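Local coordinates for heme-binding protein HutZ (Vibrio cholerae, PDB 3TGV) that binds heme and degrades it to biliverdin, yielding the beta and delta isomers and releasing the iron, at residues A[15-20]-A[62-67]; A[46-51]-A[121-126]. The protein carries 1 engineered substitution. All blocks are in the same frame, centred on the assembly; numbering follows the deposited sequence.

Contact 1: residues A[15-20]-A[62-67]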
ATOM      1  N   LYS A  15       5.103   1.882  12.011  1.00 29.94           N
ATOM      2  CA  LYS A  15       4.221   2.927  12.495  1.00 28.86           C
ATOM      3  C   LYS A  15       3.047   3.188  11.552  1.00 26.13           C
ATOM      4  O   LYS A  15       2.116   3.911  11.901  1.00 27.88           O
ATOM      5  CB  LYS A  15       5.020   4.217  12.710  1.00 33.98           C
ATOM      6  CG  LYS A  15       6.236   4.017  13.619  1.00 32.79           C
ATOM      7  CD  LYS A  15       5.978   4.543  15.023  1.00 40.55           C
ATOM      8  CE  LYS A  15       6.827   3.825  16.061  1.00 46.20           C
ATOM      9  NZ  LYS A  15       8.281   3.882  15.748  1.00 58.72           N
ATOM     10  N   THR A  16       3.092   2.604  10.362  1.00 23.52           N
ATOM     11  CA  THR A  16       2.087   2.887   9.341  1.00 25.30           C
ATOM     12  C   THR A  16       1.450   1.624   8.754  1.00 25.22           C
ATOM     13  O   THR A  16       2.094   0.575   8.625  1.00 24.41           O
ATOM     14  CB  THR A  16       2.691   3.715   8.179  1.00 25.57           C
ATOM     15  OG1 THR A  16       3.343   4.884   8.704  1.00 31.43           O
ATOM     16  CG2 THR A  16       1.605   4.161   7.237  1.00 34.95           C
ATOM     17  N   LEU A  17       0.174   1.746   8.411  1.00 22.84           N
ATOM     18  CA  LEU A  17      -0.541   0.737   7.648  1.00 22.64           C
ATOM     19  C   LEU A  17      -0.727   1.216   6.219  1.00 27.59           C
ATOM     20  O   LEU A  17      -1.016   2.404   5.974  1.00 24.66           O
ATOM     21  CB  LEU A  17      -1.927   0.496   8.256  1.00 24.39           C
ATOM     22  CG  LEU A  17      -2.019   0.082   9.724  1.00 22.48           C
ATOM     23  CD1 LEU A  17      -3.484  -0.136  10.147  1.00 22.93           C
ATOM     24  CD2 LEU A  17      -1.171  -1.172   9.953  1.00 26.54           C
ATOM     25  N   GLN A  18      -0.574   0.301   5.274  1.00 22.23           N
ATOM     26  CA  GLN A  18      -1.041   0.562   3.922  1.00 24.24           C
ATOM     27  C   GLN A  18      -2.437  -0.025   3.789  1.00 24.11           C
ATOM     28  O   GLN A  18      -2.694  -1.159   4.233  1.00 21.88           O
ATOM     29  CB  GLN A  18      -0.104  -0.037   2.869  1.00 24.97           C
ATOM     30  CG  GLN A  18       1.369  -0.047   3.262  1.00 28.23           C
ATOM     31  CD  GLN A  18       1.913   1.311   3.610  1.00 34.26           C
ATOM     32  OE1 GLN A  18       2.523   1.507   4.667  1.00 34.64           O
ATOM     33  NE2 GLN A  18       1.716   2.266   2.713  1.00 34.77           N
ATOM     34  N   LEU A  19      -3.330   0.733   3.160  1.00 21.17           N
ATOM     35  CA  LEU A  19      -4.744   0.382   3.104  1.00 24.27           C
ATOM     36  C   LEU A  19      -5.281   0.312   1.680  1.00 24.55           C
ATOM     37  O   LEU A  19      -4.985   1.172   0.852  1.00 23.12           O
ATOM     38  CB  LEU A  19      -5.572   1.403   3.886  1.00 23.82           C
ATOM     39  CG  LEU A  19      -5.032   1.829   5.244  1.00 22.68           C
ATOM     40  CD1 LEU A  19      -5.774   3.059   5.772  1.00 27.78           C
ATOM     41  CD2 LEU A  19      -5.098   0.661   6.230  1.00 24.68           C
ATOM     42  N   ALA A  20      -6.074  -0.720   1.407  1.00 22.55           N
ATOM     43  CA  ALA A  20      -6.881  -0.764   0.201  1.00 21.05           C
ATOM     44  C   ALA A  20      -8.349  -0.631   0.594  1.00 25.06           C
ATOM     45  O   ALA A  20      -8.887  -1.482   1.301  1.00 23.05           O
ATOM     46  CB  ALA A  20      -6.639  -2.051  -0.574  1.00 18.50           C
ATOM     47  N   VAL A  62     -11.780  -3.206   4.343  1.00 29.52           N
ATOM     48  CA  VAL A  62     -10.430  -2.744   4.074  1.00 30.58           C
ATOM     49  C   VAL A  62      -9.504  -3.940   3.974  1.00 24.80           C
ATOM     50  O   VAL A  62      -9.670  -4.909   4.697  1.00 28.45           O
ATOM     51  CB  VAL A  62      -9.863  -1.962   5.254  1.00 28.71           C
ATOM     52  CG1 VAL A  62      -8.958  -0.858   4.756  1.00 25.75           C
ATOM     53  CG2 VAL A  62     -10.974  -1.443   6.119  1.00 38.68           C
ATOM     54  N   SER A  63      -8.514  -3.847   3.101  1.00 23.78           N
ATOM     55  CA  SER A  63      -7.396  -4.770   3.128  1.00 25.73           C
ATOM     56  C   SER A  63      -6.205  -3.996   3.704  1.00 24.74           C
ATOM     57  O   SER A  63      -5.900  -2.886   3.257  1.00 22.26           O
ATOM     58  CB  SER A  63      -7.124  -5.336   1.729  1.00 23.18           C
ATOM     59  OG  SER A  63      -6.016  -6.225   1.711  1.00 24.59           O
ATOM     60  N   ILE A  64      -5.563  -4.562   4.725  1.00 21.50           N
ATOM     61  CA  ILE A  64      -4.500  -3.871   5.463  1.00 23.41           C
ATOM     62  C   ILE A  64      -3.134  -4.543   5.292  1.00 25.68           C
ATOM     63  O   ILE A  64      -3.027  -5.774   5.295  1.00 22.85           O
ATOM     64  CB  ILE A  64      -4.824  -3.834   6.961  1.00 26.08           C
ATOM     65  CG1 ILE A  64      -6.077  -2.991   7.211  1.00 26.24           C
ATOM     66  CG2 ILE A  64      -3.631  -3.300   7.762  1.00 22.63           C
ATOM     67  CD1 ILE A  64      -6.687  -3.205   8.572  1.00 28.90           C
ATOM     68  N   MET A  65      -2.092  -3.740   5.135  1.00 21.40           N
ATOM     69  CA  MET A  65      -0.736  -4.278   5.040  1.00 23.82           C
ATOM     70  C   MET A  65       0.261  -3.455   5.844  1.00 26.84           C
ATOM     71  O   MET A  65       0.278  -2.218   5.778  1.00 24.15           O
ATOM     72  CB  MET A  65      -0.284  -4.376   3.580  1.00 23.60           C
ATOM     73  CG  MET A  65       1.148  -4.845   3.413  1.00 30.15           C
ATOM     74  SD  MET A  65       1.611  -5.172   1.695  1.00 31.86           S
ATOM     75  CE  MET A  65       1.407  -3.535   1.003  1.00 28.42           C
ATOM     76  N   MET A  66       1.077  -4.158   6.612  1.00 22.32           N
ATOM     77  CA  MET A  66       2.176  -3.565   7.353  1.00 24.78           C
ATOM     78  C   MET A  66       3.443  -4.133   6.703  1.00 25.68           C
ATOM     79  O   MET A  66       3.611  -5.354   6.622  1.00 23.58           O
ATOM     80  CB  MET A  66       2.045  -3.985   8.818  1.00 26.54           C
ATOM     81  CG  MET A  66       2.957  -3.311   9.817  1.00 29.86           C
ATOM     82  SD  MET A  66       2.730  -4.042  11.471  1.00 33.93           S
ATOM     83  CE  MET A  66       0.967  -3.897  11.663  1.00 19.63           C
ATOM     84  N   ILE A  67       4.317  -3.265   6.203  1.00 21.34           N
ATOM     85  CA  ILE A  67       5.424  -3.709   5.352  1.00 25.12           C
ATOM     86  C   ILE A  67       6.761  -3.003   5.625  1.00 26.74           C
ATOM     87  O   ILE A  67       6.793  -1.806   5.949  1.00 26.11           O
ATOM     88  CB  ILE A  67       5.050  -3.555   3.849  1.00 24.22           C
ATOM     89  CG1 ILE A  67       6.142  -4.151   2.964  1.00 26.02           C
ATOM     90  CG2 ILE A  67       4.760  -2.070   3.499  1.00 23.49           C
ATOM     91  CD1 ILE A  67       5.674  -4.441   1.558  1.00 25.20           C
TER
HETATM   92  O   HOH W   1       3.695  -0.522   6.690  1.00 27.38           O

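Contact 2: residues A[46-51]-A[121-126]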
ATOM      1  N   ILE A  46      -7.832   9.687  10.206  1.00 29.86           N
ATOM      2  CA  ILE A  46      -7.689  10.116   8.823  1.00 29.09           C
ATOM      3  C   ILE A  46      -8.706  11.192   8.405  1.00 34.62           C
ATOM      4  O   ILE A  46      -9.726  11.404   9.065  1.00 33.69           O
ATOM      5  CB  ILE A  46      -7.785   8.914   7.857  1.00 25.74           C
ATOM      6  CG1 ILE A  46      -9.137   8.222   8.008  1.00 29.37           C
ATOM      7  CG2 ILE A  46      -6.648   7.949   8.114  1.00 28.31           C
ATOM      8  CD1 ILE A  46      -9.400   7.133   6.969  1.00 31.38           C
ATOM      9  N   SER A  47      -8.422  11.844   7.287  1.00 31.65           N
ATOM     10  CA  SER A  47      -9.196  12.999   6.851  1.00 34.56           C
ATOM     11  C   SER A  47     -10.340  12.651   5.903  1.00 31.00           C
ATOM     12  O   SER A  47     -10.139  11.995   4.884  1.00 30.28           O
ATOM     13  CB  SER A  47      -8.264  14.026   6.205  1.00 34.74           C
ATOM     14  OG  SER A  47      -8.969  15.178   5.783  1.00 34.14           O
ATOM     15  N   HIS A  48     -11.539  13.123   6.240  1.00 37.78           N
ATOM     16  CA  HIS A  48     -12.713  12.959   5.390  1.00 36.05           C
ATOM     17  C   HIS A  48     -12.515  13.604   4.022  1.00 35.58           C
ATOM     18  O   HIS A  48     -13.202  13.263   3.055  1.00 36.59           O
ATOM     19  CB  HIS A  48     -13.953  13.542   6.070  1.00 38.72           C
ATOM     20  CG  HIS A  48     -15.224  13.289   5.322  1.00 39.36           C
ATOM     21  ND1 HIS A  48     -15.780  14.217   4.463  1.00 40.62           N
ATOM     22  CD2 HIS A  48     -16.040  12.210   5.290  1.00 39.06           C
ATOM     23  CE1 HIS A  48     -16.888  13.717   3.941  1.00 42.38           C
ATOM     24  NE2 HIS A  48     -17.066  12.501   4.427  1.00 42.69           N
ATOM     25  N   ILE A  49     -11.574  14.533   3.927  1.00 32.51           N
ATOM     26  CA  ILE A  49     -11.251  15.095   2.620  1.00 34.91           C
ATOM     27  C   ILE A  49     -10.651  14.045   1.667  1.00 34.91           C
ATOM     28  O   ILE A  49     -10.857  14.096   0.454  1.00 35.39           O
ATOM     29  CB  ILE A  49     -10.349  16.312   2.739  1.00 34.36           C
ATOM     30  CG1 ILE A  49     -11.083  17.416   3.512  1.00 42.79           C
ATOM     31  CG2 ILE A  49      -9.954  16.820   1.353  1.00 36.81           C
ATOM     32  CD1 ILE A  49     -10.213  18.607   3.853  1.00 40.93           C
ATOM     33  N   ALA A  50      -9.935  13.072   2.216  1.00 32.37           N
ATOM     34  CA  ALA A  50      -9.298  12.051   1.384  1.00 27.72           C
ATOM     35  C   ALA A  50     -10.258  10.895   1.083  1.00 25.38           C
ATOM     36  O   ALA A  50     -11.196  10.642   1.838  1.00 30.94           O
ATOM     37  CB  ALA A  50      -8.037  11.541   2.069  1.00 34.66           C
ATOM     38  N   ARG A  51     -10.027  10.194  -0.018  1.00 26.57           N
ATOM     39  CA  ARG A  51     -10.910   9.112  -0.428  1.00 29.95           C
ATOM     40  C   ARG A  51     -11.018   7.972   0.565  1.00 26.29           C
ATOM     41  O   ARG A  51     -12.097   7.404   0.729  1.00 26.29           O
ATOM     42  CB  ARG A  51     -10.460   8.524  -1.751  1.00 30.72           C
ATOM     43  CG  ARG A  51     -10.669   9.434  -2.902  1.00 31.03           C
ATOM     44  CD  ARG A  51     -10.508   8.709  -4.218  1.00 34.54           C
ATOM     45  NE  ARG A  51     -10.419   9.695  -5.283  1.00 37.91           N
ATOM     46  CZ  ARG A  51      -9.902   9.465  -6.481  1.00 37.03           C
ATOM     47  NH1 ARG A  51      -9.422   8.264  -6.785  1.00 30.51           N
ATOM     48  NH2 ARG A  51      -9.869  10.444  -7.374  1.00 36.42           N
ATOM     49  N   ASP A 121     -12.797  17.271  10.106  1.00 43.17           N
ATOM     50  CA  ASP A 121     -12.680  16.269   9.045  1.00 48.49           C
ATOM     51  C   ASP A 121     -11.810  15.063   9.424  1.00 39.74           C
ATOM     52  O   ASP A 121     -11.777  14.077   8.696  1.00 42.43           O
ATOM     53  CB  ASP A 121     -12.302  16.848   7.665  1.00 45.31           C
ATOM     54  CG  ASP A 121     -11.247  17.915   7.738  1.00 51.13           C
ATOM     55  OD1 ASP A 121     -10.112  17.611   8.156  1.00 52.87           O
ATOM     56  OD2 ASP A 121     -11.553  19.059   7.347  1.00 50.06           O
ATOM     57  N   PHE A 122     -11.132  15.121  10.563  1.00 37.81           N
ATOM     58  CA  PHE A 122     -10.366  13.954  10.990  1.00 37.05           C
ATOM     59  C   PHE A 122     -11.200  12.987  11.794  1.00 37.95           C
ATOM     60  O   PHE A 122     -11.665  13.305  12.884  1.00 39.82           O
ATOM     61  CB  PHE A 122      -9.083  14.335  11.716  1.00 34.06           C
ATOM     62  CG  PHE A 122      -7.928  14.549  10.790  1.00 35.00           C
ATOM     63  CD1 PHE A 122      -7.715  15.785  10.212  1.00 37.28           C
ATOM     64  CD2 PHE A 122      -7.074  13.502  10.470  1.00 35.14           C
ATOM     65  CE1 PHE A 122      -6.660  15.987   9.345  1.00 36.68           C
ATOM     66  CE2 PHE A 122      -6.016  13.694   9.604  1.00 36.50           C
ATOM     67  CZ  PHE A 122      -5.807  14.939   9.041  1.00 36.07           C
ATOM     68  N   MET A 123     -11.388  11.804  11.221  1.00 35.94           N
ATOM     69  CA  MET A 123     -12.243  10.779  11.784  1.00 36.62           C
ATOM     70  C   MET A 123     -11.382   9.637  12.307  1.00 35.10           C
ATOM     71  O   MET A 123     -10.326   9.343  11.747  1.00 33.42           O
ATOM     72  CB  MET A 123     -13.179  10.246  10.701  1.00 35.18           C
ATOM     73  CG  MET A 123     -13.895  11.323   9.922  1.00 43.93           C
ATOM     74  SD  MET A 123     -14.786  10.640   8.515  1.00 43.86           S
ATOM     75  CE  MET A 123     -16.411  11.350   8.801  1.00 53.67           C
ATOM     76  N   LEU A 124     -11.839   8.989  13.372  1.00 36.03           N
ATOM     77  CA  LEU A 124     -11.119   7.850  13.930  1.00 35.21           C
ATOM     78  C   LEU A 124     -11.827   6.553  13.571  1.00 35.41           C
ATOM     79  O   LEU A 124     -12.983   6.345  13.940  1.00 38.80           O
ATOM     80  CB  LEU A 124     -11.013   7.995  15.448  1.00 37.07           C
ATOM     81  CG  LEU A 124     -10.382   6.854  16.246  1.00 38.74           C
ATOM     82  CD1 LEU A 124      -8.920   6.653  15.860  1.00 32.65           C
ATOM     83  CD2 LEU A 124     -10.509   7.148  17.728  1.00 39.77           C
ATOM     84  N   PHE A 125     -11.142   5.680  12.840  1.00 32.51           N
ATOM     85  CA  PHE A 125     -11.734   4.403  12.454  1.00 32.44           C
ATOM     86  C   PHE A 125     -11.106   3.246  13.216  1.00 30.97           C
ATOM     87  O   PHE A 125      -9.887   3.147  13.299  1.00 29.52           O
ATOM     88  CB  PHE A 125     -11.594   4.150  10.947  1.00 31.52           C
ATOM     89  CG  PHE A 125     -12.477   5.022  10.091  1.00 33.30           C
ATOM     90  CD1 PHE A 125     -13.717   4.571   9.664  1.00 31.87           C
ATOM     91  CD2 PHE A 125     -12.063   6.282   9.711  1.00 29.49           C
ATOM     92  CE1 PHE A 125     -14.530   5.364   8.877  1.00 33.74           C
ATOM     93  CE2 PHE A 125     -12.871   7.080   8.927  1.00 32.91           C
ATOM     94  CZ  PHE A 125     -14.106   6.621   8.512  1.00 34.31           C
ATOM     95  N   ARG A 126     -11.949   2.385  13.774  1.00 29.69           N
ATOM     96  CA  ARG A 126     -11.493   1.103  14.311  1.00 35.81           C
ATOM     97  C   ARG A 126     -11.515   0.034  13.228  1.00 30.34           C
ATOM     98  O   ARG A 126     -12.509  -0.125  12.525  1.00 34.87           O
ATOM     99  CB  ARG A 126     -12.368   0.651  15.480  1.00 38.31           C
ATOM    100  CG  ARG A 126     -12.331  -0.851  15.667  1.00 41.32           C
ATOM    101  CD  ARG A 126     -12.531  -1.290  17.104  1.00 44.75           C
ATOM    102  NE  ARG A 126     -13.922  -1.218  17.527  1.00 51.63           N
ATOM    103  CZ  ARG A 126     -14.467  -2.039  18.419  1.00 55.31           C
ATOM    104  NH1 ARG A 126     -13.738  -3.006  18.972  1.00 49.95           N
ATOM    105  NH2 ARG A 126     -15.744  -1.899  18.757  1.00 54.32           N
TER

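Contact 1: residues A[15-20]-A[62-67]
Leu17 lays its CD2 methyl against two side chains of the facing strand. Leu17 CD2 is 3.9 Å from both Ile64 CG2 and Met66 CE, and both side chains cross the leucine at a slant. Leu19 lies beside Ile64 on the same face, pointing the same way, with Leu19 CD2 packed on Ile64 CG1. Gln18, Ala20, Ser63 and Met65 point to the other face. There Gln18 CG touches Ile67 CG2 at 4.0 Å, the side chains crossing at about a right angle. Strands 16-22 and 61-67 are antiparallel neighbours in the split-barrel fold of the FMN-binding clan. Gln18 and Met65 form a hydrogen-bonded pair: Gln18 N donates to Met65 O at 2.7 Å, and Met65 N returns a bond to Gln18 O. Ala20 and Ser63 pair likewise, with Ala20 N to Ser63 O at 2.9 Å and Ser63 N to Ala20 O. Further along, a water takes over. It accepts from Ile67 N at 2.9 Å and is hydrogen-bonded to Thr16 O (2.7 Å) and Gln18 OE1. The Gln18 chain bends at chi2 (-56°), turning CD back. The Gln18 face meets the second subunit: Ser63 OG bonds to Val30 N of that subunit, and Met65 packs on the same valine.

Contact 2: residues A[46-51]-A[121-126]
With chi1 at 60°, Ile46 CG1 sits between its own backbone N and carbonyl carbon, which puts it 3.9 Å from Phe125 CD2. Phe125 meets it with CG anti to its own carbonyl carbon (chi1 -72°), and the isoleucine and the ring cross at about a right angle. These residues belong to strands 41-47 and 122-129, antiparallel neighbours in the split-barrel sheet of the FMN-binding clan. Ile46 and Met123 are a hydrogen-bonded pair. Ile46 N donates to Met123 O, and Met123 N returns a bond of 2.8 Å to Ile46 O. Ser47 and Phe122 follow as a non-hydrogen-bonded pair. Ser47 CB sits over one face of the Phe122 ring, 4.0 Å from its centroid and shifted toward the rim, a CH-pi contact.

Beyond this pair strand 41-47 ends in a type I turn from Ser47 to Ala50, and Ala50 is the N-cap of helix 51-58. One more backbone bond joins the segments at the turn: His48 N gives to Asp121 O at 2.6 Å. Ser47 OG accepts from Ile49 N at 3.3 Å, forming an ST turn. Asp121 OD2 lies 3.8 Å from the Ile49 CD1 methyl.

Helix 51-58 packs against the Ile46 and Phe125 side: His52 and Ala53 touch Ile46, and Leu56 touches Phe125. His48 NE2 makes a weak hydrogen bond to Glu57 of the same helix. Met123 brings its sulfur to the edge of the His48 ring. The methyl makes the nearer approach, with Met123 CE 3.6 Å from His48 CD2.

Contacts 1 and 2 lie in the same antiparallel sheet, with their centres about 15 Å apart. Their nearest atoms are about 5 Å apart, so they do not touch. Two routes through the sheet join them. Strand 28-38 pairs with 16-22 and with 41-47, while strand 81-91 pairs with 61-67 and with 122-129. The segments alternate along the chain. Contact 1 is buried, its centre about 5 Å from the centre of the chain, and much of it meets the second subunit. The centre of contact 2 is about 13 Å from the chain centre, and the contact is partly buried. Just past its turn, Arg51 at the start of helix 51-58 makes a salt bridge to Asp85 of the second subunit.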